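PDB 6ZM9: Chains: A from Unidentified, which acts as a phage-encoded S-adenosyl methionine lyase and binds 5'-deoxy-5'-methylthioadenosine. Local coordinates for residues V33-T36 and I37-K41. Numbering follows the deposited sequence.
Sequences VKDT and IAIRK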
loop_
_atom_site.group_PDB
_atom_site.type_symbol
_atom_site.label_atom_id
_atom_site.label_comp_id
_atom_site.label_asym_id
_atom_site.label_seq_id
_atom_site.Cartn_x
_atom_site.Cartn_y
_atom_site.Cartn_z
ATOM N N VAL A 33 -15.373 5.896 1.965
ATOM C CA VAL A 33 -15.405 6.250 0.541
ATOM C C VAL A 33 -16.384 7.392 0.307
ATOM O O VAL A 33 -16.050 8.421 -0.289
ATOM C CB VAL A 33 -15.763 5.026 -0.319
ATOM C CG1 VAL A 33 -15.943 5.420 -1.785
ATOM C CG2 VAL A 33 -14.682 3.937 -0.213
ATOM N N LYS A 34 -17.627 7.204 0.752
ATOM C CA LYS A 34 -18.658 8.201 0.495
ATOM C C LYS A 34 -18.332 9.528 1.170
ATOM O O LYS A 34 -18.549 10.597 0.585
ATOM C CB LYS A 34 -20.012 7.667 0.960
ATOM C CG LYS A 34 -20.585 6.501 0.147
ATOM C CD LYS A 34 -21.899 6.016 0.765
ATOM C CE LYS A 34 -22.432 4.795 0.072
ATOM N NZ LYS A 34 -22.669 5.104 -1.353
ATOM N N ASP A 35 -17.860 9.490 2.415
ATOM C CA ASP A 35 -17.568 10.730 3.129
ATOM C C ASP A 35 -16.406 11.464 2.471
ATOM O O ASP A 35 -16.434 12.700 2.364
ATOM C CB ASP A 35 -17.291 10.440 4.605
ATOM C CG ASP A 35 -17.454 11.654 5.490
ATOM O OD1 ASP A 35 -18.463 12.365 5.346
ATOM O OD2 ASP A 35 -16.576 11.879 6.347
ATOM N N THR A 36 -15.380 10.723 2.026
ATOM C CA THR A 36 -14.243 11.339 1.352
ATOM C C THR A 36 -14.682 12.019 0.060
ATOM O O THR A 36 -14.245 13.139 -0.234
ATOM C CB THR A 36 -13.155 10.295 1.091
ATOM O OG1 THR A 36 -12.655 9.788 2.335
ATOM C CG2 THR A 36 -11.991 10.887 0.317
ATOM N N ILE A 37 -15.530 11.359 -0.734
ATOM C CA ILE A 37 -16.025 11.971 -1.967
ATOM C C ILE A 37 -16.721 13.287 -1.652
ATOM O O ILE A 37 -16.502 14.309 -2.314
ATOM C CB ILE A 37 -16.972 11.016 -2.719
ATOM C CG1 ILE A 37 -16.223 9.821 -3.298
ATOM C CG2 ILE A 37 -17.739 11.787 -3.822
ATOM C CD1 ILE A 37 -17.142 8.721 -3.779
ATOM N N ALA A 38 -17.583 13.275 -0.632
ATOM C CA ALA A 38 -18.345 14.463 -0.276
ATOM C C ALA A 38 -17.439 15.601 0.177
ATOM O O ALA A 38 -17.637 16.750 -0.217
ATOM C CB ALA A 38 -19.350 14.099 0.819
ATOM N N ILE A 39 -16.437 15.302 0.996
ATOM C CA ILE A 39 -15.534 16.333 1.483
ATOM C C ILE A 39 -14.735 16.924 0.327
ATOM O O ILE A 39 -14.585 18.147 0.208
ATOM C CB ILE A 39 -14.600 15.753 2.558
ATOM C CG1 ILE A 39 -15.362 15.413 3.832
ATOM C CG2 ILE A 39 -13.487 16.724 2.860
ATOM C CD1 ILE A 39 -14.639 14.456 4.755
ATOM N N ARG A 40 -14.194 16.061 -0.533
ATOM C CA ARG A 40 -13.345 16.527 -1.622
ATOM C C ARG A 40 -14.144 17.322 -2.646
ATOM O O ARG A 40 -13.640 18.308 -3.197
ATOM C CB ARG A 40 -12.573 15.353 -2.238
ATOM C CG ARG A 40 -11.674 14.663 -1.198
ATOM C CD ARG A 40 -10.674 13.723 -1.811
ATOM N NE ARG A 40 -9.493 14.459 -2.241
ATOM C CZ ARG A 40 -8.635 14.029 -3.152
ATOM N NH1 ARG A 40 -8.828 12.858 -3.746
ATOM N NH2 ARG A 40 -7.578 14.761 -3.473
ATOM N N LYS A 41 -15.397 16.948 -2.891
ATOM C CA LYS A 41 -16.226 17.766 -3.770
ATOM C C LYS A 41 -16.403 19.175 -3.208
ATOM O O LYS A 41 -16.358 20.159 -3.960
ATOM C CB LYS A 41 -17.569 17.091 -3.998
ATOM C CG LYS A 41 -17.526 15.895 -4.940
ATOM C CD LYS A 41 -18.927 15.319 -5.112
ATOM C CE LYS A 41 -19.020 14.260 -6.200
ATOM N NZ LYS A 41 -20.354 13.554 -6.148
#
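Four successive i to i+4 backbone bonds join Val-33 to Ile-37, Lys-34 to Ala-38, Asp-35 to Ile-39 and Thr-36 to Arg-40, each carbonyl O accepting from an N 2.9 to 3.1 Å away with N-H...O angles of 160° or more, the signature of regular alpha helix. Three of these pairs also meet through their side chains. Val-33 and Ile-37 run side by side, CG1 of Val-33 lying 4.0 Å from CD1 of Ile-37, and both pack against the second subunit, on its Thr-68 and Leu-66 respectively. With CG anti to the backbone N (chi1 -160°), the Asp-35 carboxylate lies on the side of its own carbonyl carbon, and OD2 comes within 3.6 Å of CD1 of Ile-39 and also near the like-charged OD2 of Asp-101, which may raise its proton affinity. That methyl also lies 3.5 Å from the Asp-35 O. Thr-36 turns CG2 to the aliphatic part of Arg-40, 3.8 Å from its CD, and the arginine chain bends about CG-CD (chi3 84°). OG1 of Thr-36 is hydrogen-bonded to Val-32 O, NH1 of Arg-40 makes weak hydrogen bonds to the carbonyls of Pro-47 and Asp-48, and contacts of Thr-36 with Leu-98, Ile-74 and Phe-51 place this face against helix 84-101 and the antiparallel sheet. The arrangement is i, i+4 packing within helix 29-43 of an alpha+beta fold, joining sheet, neighbouring helix and subunit interface.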